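PDB 4S3J: cortical-lytic enzyme, which is an N-acetylglucosaminidase that degrades spore-cortex peptidoglycan during germination, probably acting only on material that is already partly broken down. Local coordinates for residues A[108-113]-A[135-140]; A[124-129]-A[408-413]; A[169-174]-A[210-215]; A[278-283]-A[317-322]. All blocks are in the same frame, centred on the assembly; numbering follows the deposited sequence.

Interaction 1: residues A[108-113]-A[135-140]; sequences IAYLQP and YLAYFS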
loop_
_atom_site.group_PDB
_atom_site.type_symbol
_atom_site.label_atom_id
_atom_site.label_comp_id
_atom_site.label_asym_id
_atom_site.label_seq_id
_atom_site.Cartn_x
_atom_site.Cartn_y
_atom_site.Cartn_z
ATOM N N ILE A 108 -0.244 6.355 -4.387
ATOM C CA ILE A 108 -1.251 5.845 -5.297
ATOM C C ILE A 108 -2.217 4.987 -4.509
ATOM O O ILE A 108 -1.795 4.329 -3.562
ATOM C CB ILE A 108 -0.660 4.967 -6.413
ATOM C CG1 ILE A 108 0.429 5.728 -7.177
ATOM C CG2 ILE A 108 -1.771 4.453 -7.340
ATOM C CD1 ILE A 108 1.304 4.807 -7.979
ATOM N N ALA A 109 -3.496 5.011 -4.857
ATOM C CA ALA A 109 -4.421 3.980 -4.377
ATOM C C ALA A 109 -5.267 3.438 -5.519
ATOM O O ALA A 109 -5.739 4.195 -6.364
ATOM C CB ALA A 109 -5.316 4.511 -3.287
ATOM N N TYR A 110 -5.480 2.124 -5.511
ATOM C CA TYR A 110 -6.288 1.442 -6.501
ATOM C C TYR A 110 -7.716 1.270 -6.027
ATOM O O TYR A 110 -7.950 1.016 -4.849
ATOM C CB TYR A 110 -5.690 0.061 -6.822
ATOM C CG TYR A 110 -4.499 0.132 -7.759
ATOM C CD1 TYR A 110 -3.241 0.493 -7.306
ATOM C CD2 TYR A 110 -4.654 -0.142 -9.119
ATOM C CE1 TYR A 110 -2.153 0.571 -8.177
ATOM C CE2 TYR A 110 -3.566 -0.060 -9.994
ATOM C CZ TYR A 110 -2.316 0.298 -9.510
ATOM O OH TYR A 110 -1.207 0.409 -10.344
ATOM N N LEU A 111 -8.659 1.386 -6.963
ATOM C CA LEU A 111 -10.085 1.163 -6.736
ATOM C C LEU A 111 -10.526 0.047 -7.648
ATOM O O LEU A 111 -10.321 0.146 -8.859
ATOM C CB LEU A 111 -10.893 2.434 -7.040
ATOM C CG LEU A 111 -12.416 2.352 -7.059
ATOM C CD1 LEU A 111 -12.944 2.097 -5.649
ATOM C CD2 LEU A 111 -13.057 3.609 -7.648
ATOM N N GLN A 112 -11.126 -1.000 -7.093
ATOM C CA GLN A 112 -11.573 -2.140 -7.879
ATOM C C GLN A 112 -12.952 -2.571 -7.428
ATOM O O GLN A 112 -13.062 -3.428 -6.558
ATOM C CB GLN A 112 -10.600 -3.313 -7.742
ATOM C CG GLN A 112 -11.016 -4.519 -8.579
ATOM C CD GLN A 112 -10.352 -5.815 -8.149
ATOM O OE1 GLN A 112 -10.256 -6.121 -6.957
ATOM N NE2 GLN A 112 -9.874 -6.575 -9.126
ATOM N N PRO A 113 -14.004 -2.006 -8.024
ATOM C CA PRO A 113 -15.356 -2.403 -7.606
ATOM C C PRO A 113 -15.738 -3.799 -8.087
ATOM O O PRO A 113 -15.140 -4.304 -9.043
ATOM C CB PRO A 113 -16.254 -1.331 -8.245
ATOM C CG PRO A 113 -15.337 -0.221 -8.619
ATOM C CD PRO A 113 -14.045 -0.883 -8.969
ATOM N N TYR A 135 -2.091 10.009 -6.993
ATOM C CA TYR A 135 -2.764 9.317 -8.085
ATOM C C TYR A 135 -3.897 8.429 -7.582
ATOM O O TYR A 135 -3.755 7.805 -6.540
ATOM C CB TYR A 135 -1.777 8.432 -8.845
ATOM C CG TYR A 135 -0.622 9.134 -9.498
ATOM C CD1 TYR A 135 -0.755 9.656 -10.761
ATOM C CD2 TYR A 135 0.603 9.245 -8.855
ATOM C CE1 TYR A 135 0.286 10.289 -11.372
ATOM C CE2 TYR A 135 1.667 9.876 -9.463
ATOM C CZ TYR A 135 1.495 10.397 -10.724
ATOM O OH TYR A 135 2.529 11.042 -11.377
ATOM N N LEU A 136 -4.991 8.364 -8.349
ATOM C CA LEU A 136 -6.100 7.432 -8.130
ATOM C C LEU A 136 -6.181 6.497 -9.327
ATOM O O LEU A 136 -6.272 6.959 -10.475
ATOM C CB LEU A 136 -7.415 8.178 -7.939
ATOM C CG LEU A 136 -8.668 7.317 -7.763
ATOM C CD1 LEU A 136 -8.590 6.450 -6.478
ATOM C CD2 LEU A 136 -9.910 8.184 -7.751
ATOM N N ALA A 137 -6.149 5.196 -9.059
ATOM C CA ALA A 137 -6.085 4.173 -10.106
ATOM C C ALA A 137 -7.334 3.319 -10.169
ATOM O O ALA A 137 -7.479 2.369 -9.389
ATOM C CB ALA A 137 -4.877 3.274 -9.898
ATOM N N TYR A 138 -8.224 3.626 -11.112
ATOM C CA TYR A 138 -9.449 2.869 -11.276
ATOM C C TYR A 138 -9.181 1.621 -12.113
ATOM O O TYR A 138 -8.898 1.681 -13.313
ATOM C CB TYR A 138 -10.539 3.764 -11.874
ATOM C CG TYR A 138 -11.929 3.144 -11.942
ATOM C CD1 TYR A 138 -12.233 1.971 -11.280
ATOM C CD2 TYR A 138 -12.928 3.733 -12.705
ATOM C CE1 TYR A 138 -13.494 1.411 -11.367
ATOM C CE2 TYR A 138 -14.193 3.186 -12.772
ATOM C CZ TYR A 138 -14.467 2.029 -12.121
ATOM O OH TYR A 138 -15.733 1.467 -12.203
ATOM N N PHE A 139 -9.265 0.476 -11.447
ATOM C CA PHE A 139 -8.924 -0.813 -12.030
ATOM C C PHE A 139 -10.178 -1.460 -12.611
ATOM O O PHE A 139 -11.084 -1.789 -11.825
ATOM C CB PHE A 139 -8.323 -1.722 -10.948
ATOM C CG PHE A 139 -7.670 -2.971 -11.489
ATOM C CD1 PHE A 139 -8.422 -4.080 -11.806
ATOM C CD2 PHE A 139 -6.289 -3.045 -11.620
ATOM C CE1 PHE A 139 -7.813 -5.239 -12.295
ATOM C CE2 PHE A 139 -5.695 -4.195 -12.094
ATOM C CZ PHE A 139 -6.449 -5.281 -12.423
ATOM N N SER A 140 -10.308 -1.665 -13.934
ATOM C CA SER A 140 -9.360 -1.277 -14.993
ATOM C C SER A 140 -10.100 -1.141 -16.329
ATOM O O SER A 140 -11.259 -1.505 -16.441
ATOM C CB SER A 140 -8.251 -2.325 -15.158
ATOM O OG SER A 140 -8.766 -3.483 -15.795
#
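Two donors of strand 104-111 grip the carbonyl oxygen of Ala-137. The N-H of Leu-111 bonds to it at 2.9 Å (Leu-111 N to Ala-137 O), approaching from above the carbonyl plane. The CA-H of Tyr-110 adds a weaker contact, Tyr-110 CA to Ala-137 O 3.3 Å. Three more backbone bonds complete a parallel ladder. Ala-137 N gives to Ala-109 O in the carbonyl plane. Phe-139 N points nearly along the C=O axis of Leu-111, with N to O 2.8 Å. The bond from Ala-109 N to Tyr-135 O is the longest, at 3.3 Å.

Ile-108, Tyr-110, Tyr-135 and Ala-137 share one face of this pair. Tyr-110 CG lies anti to the carbonyl carbon (chi1 -78°), which lays the ring beside the neighbouring strand. Ala-137 CB sits over one ring face in a CH-pi contact, 3.6 Å from the Tyr-110 centroid. On the other face Leu-111 and Tyr-138 cross obliquely. The Tyr-138 ring brings its edge to Leu-111 O and to Pro-113 CD, with Tyr-138 CE1 to Pro-113 CD 3.4 Å. Its hydroxyl bonds to Thr-153 O. Farther along, the Gln-112 amide and Phe-139 ring run side by side with planes nearly perpendicular, and Gln-112 OE1 bonds to Lys-409 NZ.

The two strands flank helix 120-129 in a beta-alpha-beta unit of the TIM barrel. Leu-111 and Leu-136 pack under helices 120-129 and 155-164. Tyr-135 and Ala-137 meet strand 168-177, and Tyr-110 and Phe-139 meet Trp-408 at the end of strand 404-408.

Interaction 2: residues A[124-129]-A[408-413]; sequences NATRAI and WKIGLP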
loop_
_atom_site.group_PDB
_atom_site.type_symbol
_atom_site.label_atom_id
_atom_site.label_comp_id
_atom_site.label_asym_id
_atom_site.label_seq_id
_atom_site.Cartn_x
_atom_site.Cartn_y
_atom_site.Cartn_z
ATOM N N ASN A 124 -17.808 6.403 -1.272
ATOM C CA ASN A 124 -17.505 7.224 -0.103
ATOM C C ASN A 124 -16.066 7.025 0.393
ATOM O O ASN A 124 -15.399 7.978 0.774
ATOM C CB ASN A 124 -18.479 6.922 1.039
ATOM C CG ASN A 124 -19.837 7.565 0.837
ATOM O OD1 ASN A 124 -19.971 8.541 0.105
ATOM N ND2 ASN A 124 -20.844 7.042 1.527
ATOM N N ALA A 125 -15.593 5.783 0.376
ATOM C CA ALA A 125 -14.215 5.512 0.770
ATOM C C ALA A 125 -13.247 6.217 -0.179
ATOM O O ALA A 125 -12.242 6.767 0.255
ATOM C CB ALA A 125 -13.943 4.035 0.783
ATOM N N THR A 126 -13.567 6.223 -1.470
ATOM C CA THR A 126 -12.707 6.875 -2.448
ATOM C C THR A 126 -12.613 8.376 -2.154
ATOM O O THR A 126 -11.527 8.961 -2.199
ATOM C CB THR A 126 -13.236 6.658 -3.884
ATOM O OG1 THR A 126 -13.318 5.257 -4.165
ATOM C CG2 THR A 126 -12.322 7.318 -4.915
ATOM N N ARG A 127 -13.747 9.005 -1.866
ATOM C CA ARG A 127 -13.741 10.424 -1.530
ATOM C C ARG A 127 -12.935 10.706 -0.263
ATOM O O ARG A 127 -12.269 11.750 -0.172
ATOM C CB ARG A 127 -15.165 10.946 -1.360
ATOM C CG ARG A 127 -15.961 10.969 -2.634
ATOM C CD ARG A 127 -17.225 11.801 -2.496
ATOM N NE ARG A 127 -17.934 11.881 -3.770
ATOM C CZ ARG A 127 -19.002 11.153 -4.094
ATOM N NH1 ARG A 127 -19.509 10.267 -3.243
ATOM N NH2 ARG A 127 -19.563 11.307 -5.287
ATOM N N ALA A 128 -13.026 9.809 0.714
ATOM C CA ALA A 128 -12.332 10.004 1.981
ATOM C C ALA A 128 -10.818 9.929 1.797
ATOM O O ALA A 128 -10.070 10.661 2.438
ATOM C CB ALA A 128 -12.777 8.967 3.007
ATOM N N ILE A 129 -10.379 9.060 0.893
ATOM C CA ILE A 129 -8.955 8.792 0.703
ATOM C C ILE A 129 -8.314 9.759 -0.297
ATOM O O ILE A 129 -7.141 10.073 -0.185
ATOM C CB ILE A 129 -8.756 7.317 0.273
ATOM C CG1 ILE A 129 -8.984 6.427 1.506
ATOM C CG2 ILE A 129 -7.367 7.080 -0.321
ATOM C CD1 ILE A 129 -8.994 4.927 1.227
ATOM N N TRP A 408 -3.086 -1.215 -2.420
ATOM C CA TRP A 408 -4.157 -2.110 -2.869
ATOM C C TRP A 408 -4.958 -2.528 -1.626
ATOM O O TRP A 408 -4.440 -3.300 -0.806
ATOM C CB TRP A 408 -3.612 -3.357 -3.565
ATOM C CG TRP A 408 -4.720 -4.163 -4.204
ATOM C CD1 TRP A 408 -5.521 -5.084 -3.601
ATOM C CD2 TRP A 408 -5.161 -4.080 -5.557
ATOM N NE1 TRP A 408 -6.429 -5.596 -4.502
ATOM C CE2 TRP A 408 -6.231 -4.984 -5.707
ATOM C CE3 TRP A 408 -4.763 -3.322 -6.660
ATOM C CZ2 TRP A 408 -6.902 -5.162 -6.913
ATOM C CZ3 TRP A 408 -5.435 -3.501 -7.857
ATOM C CH2 TRP A 408 -6.492 -4.408 -7.969
ATOM N N LYS A 409 -6.192 -2.066 -1.440
ATOM C CA LYS A 409 -6.973 -1.217 -2.338
ATOM C C LYS A 409 -7.975 -0.447 -1.484
ATOM O O LYS A 409 -8.170 -0.764 -0.307
ATOM C CB LYS A 409 -7.719 -2.043 -3.406
ATOM C CG LYS A 409 -8.669 -3.097 -2.816
ATOM C CD LYS A 409 -9.535 -3.759 -3.911
ATOM C CE LYS A 409 -10.357 -4.899 -3.347
ATOM N NZ LYS A 409 -11.323 -5.461 -4.348
ATOM N N ILE A 410 -8.621 0.543 -2.085
ATOM C CA ILE A 410 -9.680 1.312 -1.440
ATOM C C ILE A 410 -10.827 0.377 -1.055
ATOM O O ILE A 410 -11.166 -0.541 -1.789
ATOM C CB ILE A 410 -10.151 2.446 -2.388
ATOM C CG1 ILE A 410 -9.027 3.463 -2.576
ATOM C CG2 ILE A 410 -11.432 3.133 -1.859
ATOM C CD1 ILE A 410 -9.257 4.439 -3.714
ATOM N N GLY A 411 -11.401 0.594 0.133
ATOM C CA GLY A 411 -12.532 -0.189 0.600
ATOM C C GLY A 411 -12.207 -1.117 1.754
ATOM O O GLY A 411 -13.003 -2.015 2.083
ATOM N N LEU A 412 -11.035 -0.894 2.347
ATOM C CA LEU A 412 -10.522 -1.682 3.470
ATOM C C LEU A 412 -10.127 -0.744 4.614
ATOM O O LEU A 412 -8.978 -0.271 4.665
ATOM C CB LEU A 412 -9.317 -2.497 3.004
ATOM C CG LEU A 412 -9.645 -3.619 2.007
ATOM C CD1 LEU A 412 -8.435 -3.945 1.145
ATOM C CD2 LEU A 412 -10.089 -4.865 2.776
ATOM N N PRO A 413 -11.087 -0.397 5.483
ATOM C CA PRO A 413 -10.877 0.620 6.521
ATOM C C PRO A 413 -9.603 0.395 7.340
ATOM O O PRO A 413 -9.339 -0.718 7.824
ATOM C CB PRO A 413 -12.112 0.492 7.402
ATOM C CG PRO A 413 -13.184 -0.018 6.480
ATOM C CD PRO A 413 -12.476 -0.875 5.454
#
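Ile-410 holds CG1 anti to its carbonyl carbon and CG2 anti to its backbone N (chi1 -67°). Both branches are thereby presented to helix 120-129. Thr-126 places OG1 anti to the carbonyl carbon (chi1 -58°), and Ile-129 does the same with CG1 (chi1 -74°). These settings let one isoleucine meet three helix residues.

The CG2 methyl does most of the touching. It lies 3.8 Å from Ala-125 CB, measured from Ile-410 CG2. Thr-126 comes in at about a right angle, with OG1 3.7 Å from Ile-410 CG2. That hydroxyl is satisfied by Leu-122 O, one turn earlier in the helix, so here it only packs. The other branch of Ile-410 slides past Ile-129 in the opposite direction, and Ile-129 CD1 to Ile-410 CG1 is 4.1 Å. The contact is small and apolar. Gly-411 follows at once with positive phi, a backbone shape that suits glycine, and its N lies 4.3 Å from Ala-125 CB.

The loop begins with a non-proline cis peptide between Trp-408 and Lys-409, a feature known from family 18 glycosidases at the end of the last barrel strand. Ile-410 then returns to the barrel wall. Its backbone bonds to Tyr-110, and its side chain also touches Ala-109 and Leu-136. It is thus packed between helix 120-129 and strands 104-111 and 135-143.

Interaction 3: residues A[169-174]-A[210-215]; sequences PMLVIT and YGMRDI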
loop_
_atom_site.group_PDB
_atom_site.type_symbol
_atom_site.label_atom_id
_atom_site.label_comp_id
_atom_site.label_asym_id
_atom_site.label_seq_id
_atom_site.Cartn_x
_atom_site.Cartn_y
_atom_site.Cartn_z
ATOM N N PRO A 169 -6.004 11.157 -12.032
ATOM C CA PRO A 169 -6.524 9.802 -12.270
ATOM C C PRO A 169 -5.664 9.056 -13.284
ATOM O O PRO A 169 -5.291 9.641 -14.291
ATOM C CB PRO A 169 -7.943 10.052 -12.782
ATOM C CG PRO A 169 -7.883 11.394 -13.416
ATOM C CD PRO A 169 -6.849 12.191 -12.657
ATOM N N MET A 170 -5.297 7.815 -12.984
ATOM C CA MET A 170 -4.543 6.972 -13.927
ATOM C C MET A 170 -5.475 6.242 -14.877
ATOM O O MET A 170 -6.589 5.845 -14.503
ATOM C CB MET A 170 -3.681 5.969 -13.154
ATOM C CG MET A 170 -2.540 6.601 -12.360
ATOM S SD MET A 170 -1.921 5.593 -10.981
ATOM C CE MET A 170 -1.411 4.101 -11.807
ATOM N N LEU A 171 -5.035 6.109 -16.122
ATOM C CA LEU A 171 -5.695 5.243 -17.087
ATOM C C LEU A 171 -5.068 3.870 -16.937
ATOM O O LEU A 171 -3.974 3.613 -17.457
ATOM C CB LEU A 171 -5.534 5.796 -18.510
ATOM C CG LEU A 171 -6.024 4.904 -19.658
ATOM C CD1 LEU A 171 -7.419 4.376 -19.428
ATOM C CD2 LEU A 171 -5.994 5.655 -20.976
ATOM N N VAL A 172 -5.738 2.998 -16.187
ATOM C CA VAL A 172 -5.207 1.686 -15.912
ATOM C C VAL A 172 -5.673 0.688 -16.961
ATOM O O VAL A 172 -6.854 0.414 -17.079
ATOM C CB VAL A 172 -5.644 1.176 -14.512
ATOM C CG1 VAL A 172 -5.069 -0.196 -14.234
ATOM C CG2 VAL A 172 -5.238 2.162 -13.406
ATOM N N ILE A 173 -4.723 0.149 -17.715
ATOM C CA ILE A 173 -5.020 -0.762 -18.811
ATOM C C ILE A 173 -4.475 -2.155 -18.516
ATOM O O ILE A 173 -3.280 -2.317 -18.259
ATOM C CB ILE A 173 -4.424 -0.232 -20.136
ATOM C CG1 ILE A 173 -5.026 1.131 -20.466
ATOM C CG2 ILE A 173 -4.705 -1.183 -21.293
ATOM C CD1 ILE A 173 -4.181 1.964 -21.389
ATOM N N THR A 174 -5.346 -3.162 -18.594
ATOM C CA THR A 174 -4.958 -4.546 -18.331
ATOM C C THR A 174 -5.131 -5.433 -19.553
ATOM O O THR A 174 -5.945 -5.147 -20.440
ATOM C CB THR A 174 -5.795 -5.180 -17.187
ATOM O OG1 THR A 174 -7.195 -5.036 -17.452
ATOM C CG2 THR A 174 -5.490 -4.505 -15.861
ATOM N N TYR A 210 -10.783 11.871 -20.192
ATOM C CA TYR A 210 -11.074 11.799 -18.755
ATOM C C TYR A 210 -10.048 12.516 -17.887
ATOM O O TYR A 210 -10.140 12.469 -16.652
ATOM C CB TYR A 210 -11.173 10.336 -18.307
ATOM C CG TYR A 210 -12.375 9.615 -18.873
ATOM C CD1 TYR A 210 -13.668 10.036 -18.575
ATOM C CD2 TYR A 210 -12.222 8.513 -19.701
ATOM C CE1 TYR A 210 -14.769 9.381 -19.091
ATOM C CE2 TYR A 210 -13.314 7.854 -20.222
ATOM C CZ TYR A 210 -14.585 8.288 -19.915
ATOM O OH TYR A 210 -15.667 7.615 -20.441
ATOM N N GLY A 211 -9.083 13.183 -18.508
ATOM C CA GLY A 211 -8.071 13.921 -17.763
ATOM C C GLY A 211 -7.095 13.000 -17.067
ATOM O O GLY A 211 -6.493 13.344 -16.040
ATOM N N MET A 212 -6.920 11.819 -17.645
ATOM C CA MET A 212 -6.031 10.825 -17.072
ATOM C C MET A 212 -4.604 11.049 -17.557
ATOM O O MET A 212 -4.210 10.548 -18.608
ATOM C CB MET A 212 -6.524 9.424 -17.409
ATOM C CG MET A 212 -7.750 9.015 -16.613
ATOM S SD MET A 212 -8.566 7.605 -17.403
ATOM C CE MET A 212 -9.818 7.210 -16.196
ATOM N N ARG A 213 -3.835 11.825 -16.799
ATOM C CA ARG A 213 -2.528 12.259 -17.277
ATOM C C ARG A 213 -1.409 11.238 -17.069
ATOM O O ARG A 213 -0.292 11.456 -17.518
ATOM C CB ARG A 213 -2.153 13.607 -16.634
ATOM C CG ARG A 213 -3.034 14.760 -17.108
ATOM C CD ARG A 213 -2.609 16.096 -16.515
ATOM N NE ARG A 213 -3.106 16.309 -15.161
ATOM C CZ ARG A 213 -2.641 17.243 -14.338
ATOM N NH1 ARG A 213 -1.656 18.046 -14.711
ATOM N NH2 ARG A 213 -3.154 17.375 -13.129
ATOM N N ASP A 214 -1.689 10.124 -16.397
ATOM C CA ASP A 214 -0.749 9.004 -16.364
ATOM C C ASP A 214 -1.402 7.780 -16.982
ATOM O O ASP A 214 -2.505 7.403 -16.594
ATOM C CB ASP A 214 -0.309 8.669 -14.934
ATOM C CG ASP A 214 0.673 7.489 -14.888
ATOM O OD1 ASP A 214 1.862 7.675 -15.230
ATOM O OD2 ASP A 214 0.267 6.370 -14.513
ATOM N N ILE A 215 -0.714 7.178 -17.945
ATOM C CA ILE A 215 -1.144 5.947 -18.588
ATOM C C ILE A 215 -0.393 4.788 -17.967
ATOM O O ILE A 215 0.845 4.762 -17.976
ATOM C CB ILE A 215 -0.890 5.977 -20.118
ATOM C CG1 ILE A 215 -1.763 7.029 -20.818
ATOM C CG2 ILE A 215 -1.287 4.641 -20.753
ATOM C CD1 ILE A 215 -1.472 8.436 -20.530
#
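Met-170, on strand 168-177, and Met-212, in the loop before strand 214-218, take different shapes. Met-212 is extended beyond CG, with CG anti to the carbonyl carbon (chi1 -74°). It runs across Leu-171 at about a right angle, and Met-212 SD rests 3.7 Å from Leu-171 CB. Its CG also meets the Pro-169 ring, 4.0 Å from Pro-169 CB. Leu-171 turns CG anti to its backbone N.

Met-170 starts like Met-212 but bends at chi3 (59°). It lies alongside Asp-214, both pointing the same way, with Met-170 CG 3.5 Å from Asp-214 OD2. The carboxylate is buried but satisfied: OD2 bonds to Ser-248 and OD1 to Thr-246. Farther on, Ile-173 CD1 meets Ile-215 CG2 at 4.0 Å, again side by side.

One straight hydrogen bond joins the backbones, Leu-171 N to Asp-214 O 2.9 Å, nearly along the C=O axis. Pro-169 O is buried without a hydrogen-bond partner, and Met-212 CA comes to 3.1 Å from it. Gly-211, with positive phi, ends helix 193-210 and turns the chain into the strand.

This is adjacent parallel strand pairing in a TIM barrel. In this family 18 glycosidase strand 214-218 leads to Glu-220, the likely proton donor.

Interaction 4: residues A[278-283]-A[317-322]; sequences FVVIMT and KIMMGQ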
loop_
_atom_site.group_PDB
_atom_site.type_symbol
_atom_site.label_atom_id
_atom_site.label_comp_id
_atom_site.label_asym_id
_atom_site.label_seq_id
_atom_site.Cartn_x
_atom_site.Cartn_y
_atom_site.Cartn_z
ATOM N N PHE A 278 7.380 5.966 -13.823
ATOM C CA PHE A 278 7.475 5.200 -12.589
ATOM C C PHE A 278 6.905 3.804 -12.753
ATOM O O PHE A 278 6.196 3.515 -13.728
ATOM C CB PHE A 278 6.792 5.934 -11.434
ATOM C CG PHE A 278 5.292 6.079 -11.556
ATOM C CD1 PHE A 278 4.436 5.079 -11.102
ATOM C CD2 PHE A 278 4.740 7.242 -12.050
ATOM C CE1 PHE A 278 3.043 5.235 -11.174
ATOM C CE2 PHE A 278 3.371 7.414 -12.117
ATOM C CZ PHE A 278 2.518 6.407 -11.682
ATOM N N VAL A 279 7.293 2.930 -11.831
ATOM C CA VAL A 279 6.783 1.563 -11.752
ATOM C C VAL A 279 6.113 1.347 -10.407
ATOM O O VAL A 279 6.480 1.969 -9.407
ATOM C CB VAL A 279 7.890 0.493 -11.925
ATOM C CG1 VAL A 279 8.551 0.602 -13.308
ATOM C CG2 VAL A 279 8.945 0.603 -10.835
ATOM N N VAL A 280 5.119 0.468 -10.425
ATOM C CA VAL A 280 4.472 -0.039 -9.214
ATOM C C VAL A 280 4.870 -1.505 -9.056
ATOM O O VAL A 280 4.495 -2.344 -9.873
ATOM C CB VAL A 280 2.934 0.105 -9.268
ATOM C CG1 VAL A 280 2.294 -0.572 -8.075
ATOM C CG2 VAL A 280 2.534 1.568 -9.299
ATOM N N ILE A 281 5.662 -1.797 -8.022
ATOM C CA ILE A 281 6.132 -3.158 -7.789
ATOM C C ILE A 281 5.220 -3.817 -6.778
ATOM O O ILE A 281 4.978 -3.266 -5.707
ATOM C CB ILE A 281 7.594 -3.206 -7.299
ATOM C CG1 ILE A 281 8.494 -2.366 -8.219
ATOM C CG2 ILE A 281 8.075 -4.660 -7.205
ATOM C CD1 ILE A 281 9.970 -2.418 -7.890
ATOM N N MET A 282 4.704 -4.985 -7.127
ATOM C CA MET A 282 3.730 -5.674 -6.287
ATOM C C MET A 282 4.408 -6.408 -5.129
ATOM O O MET A 282 4.414 -7.644 -5.056
ATOM C CB MET A 282 2.903 -6.636 -7.132
ATOM C CG MET A 282 2.019 -5.902 -8.116
ATOM S SD MET A 282 0.910 -6.970 -9.040
ATOM C CE MET A 282 2.111 -7.986 -9.900
ATOM N N THR A 283 4.946 -5.616 -4.204
ATOM C CA THR A 283 5.635 -6.126 -3.022
ATOM C C THR A 283 4.643 -6.563 -1.926
ATOM O O THR A 283 4.603 -6.010 -0.821
ATOM C CB THR A 283 6.628 -5.064 -2.490
ATOM O OG1 THR A 283 6.079 -3.749 -2.688
ATOM C CG2 THR A 283 7.952 -5.141 -3.236
ATOM N N LYS A 317 11.957 6.349 -9.320
ATOM C CA LYS A 317 10.936 5.752 -10.163
ATOM C C LYS A 317 10.166 4.626 -9.467
ATOM O O LYS A 317 9.192 4.120 -10.010
ATOM C CB LYS A 317 11.545 5.204 -11.449
ATOM C CG LYS A 317 12.078 6.266 -12.351
ATOM C CD LYS A 317 12.290 5.730 -13.765
ATOM C CE LYS A 317 12.808 6.830 -14.705
ATOM N NZ LYS A 317 12.882 6.405 -16.131
ATOM N N ILE A 318 10.619 4.227 -8.284
ATOM C CA ILE A 318 10.046 3.052 -7.623
ATOM C C ILE A 318 8.895 3.406 -6.673
ATOM O O ILE A 318 9.076 4.183 -5.719
ATOM C CB ILE A 318 11.127 2.268 -6.843
ATOM C CG1 ILE A 318 12.206 1.769 -7.799
ATOM C CG2 ILE A 318 10.487 1.084 -6.089
ATOM C CD1 ILE A 318 13.470 1.255 -7.127
ATOM N N MET A 319 7.725 2.829 -6.950
ATOM C CA MET A 319 6.584 2.882 -6.044
ATOM C C MET A 319 6.426 1.516 -5.409
ATOM O O MET A 319 6.208 0.525 -6.102
ATOM C CB MET A 319 5.295 3.285 -6.766
ATOM C CG MET A 319 5.375 4.573 -7.582
ATOM S SD MET A 319 5.569 6.038 -6.531
ATOM C CE MET A 319 6.518 7.108 -7.626
ATOM N N MET A 320 6.565 1.472 -4.089
ATOM C CA MET A 320 6.427 0.236 -3.320
ATOM C C MET A 320 4.964 -0.150 -3.158
ATOM O O MET A 320 4.176 0.599 -2.571
ATOM C CB MET A 320 7.075 0.407 -1.935
ATOM C CG MET A 320 6.993 -0.835 -1.037
ATOM S SD MET A 320 7.559 -0.479 0.646
ATOM C CE MET A 320 6.177 0.467 1.266
ATOM N N GLY A 321 4.596 -1.323 -3.662
ATOM C CA GLY A 321 3.251 -1.839 -3.458
ATOM C C GLY A 321 3.004 -2.170 -2.003
ATOM O O GLY A 321 3.878 -2.711 -1.327
ATOM N N GLN A 322 1.827 -1.791 -1.503
ATOM C CA GLN A 322 1.452 -2.066 -0.123
ATOM C C GLN A 322 0.011 -2.534 -0.025
ATOM O O GLN A 322 -0.901 -1.818 -0.410
ATOM C CB GLN A 322 1.644 -0.817 0.728
ATOM C CG GLN A 322 1.283 -1.016 2.193
ATOM C CD GLN A 322 2.179 -2.045 2.880
ATOM O OE1 GLN A 322 3.408 -1.990 2.773
ATOM N NE2 GLN A 322 1.560 -2.994 3.582
HETATM O O HOH W 1 5.150 -3.982 1.190
#
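This contact is the parallel strand pairing of a beta-alpha-beta unit in the TIM barrel, with helix 299-312 as the crossover. Met-282, just past the first strand, touches Glu-220, the likely proton donor.

Backbone bonds alternate between the strands. Val-279 N gives to Lys-317 O at 2.9 Å, and Met-319 N gives back to Val-279 O. Ile-281 N follows with Met-319 O, almost exactly along the C=O axis. Ile-281 O is held by two N-H groups: Gly-321 N across the strands at 2.8 Å, and Thr-283 N through an inverse gamma turn centred on Met-282.

Met-319 is bent at chi2 (-68°). Its CG lies 3.7 Å from Phe-278 CD1, and its sulfur makes an oblique Met-aromatic contact, SD to the ring centroid 5.3 Å. Phe-278 holds CG in the crowded position between N and carbonyl carbon (chi1 66°). On the face of Val-279, Ile-281 CD1 meets Ile-318 CG2 at 4.0 Å, beneath Ala-309 of the helix.

A CB at Gly-321 would hit Ile-281 O; glycine permits the approach. Water lies within reach of Thr-283 O and Gln-322 OE1. The Thr-283 hydroxyl gives its proton to Gly-321 O, OG1 to O 2.8 Å, in the carbonyl plane on a lone pair.

From the N terminus, interaction 1 closes the first short loop, around helix 120-129. Interaction 3 follows in series and joins strands 168-177 and 214-218. Interaction 4 comes later still and closes the loop around helix 299-312. Interaction 2 spans far more of the chain. It starts on the helix between the segments of interaction 1, so the two cross, and it ends past strand 404-408. Interactions 3 and 4 both lie within that long span. Strands 135-143 and 168-177 are neighbours, which puts interactions 1 and 3 side by side. Phe-278 of interaction 4 packs on Ile-108 and Tyr-135 inside the barrel. Trp-408 N bonds to Gln-322 O, linking interactions 2 and 4.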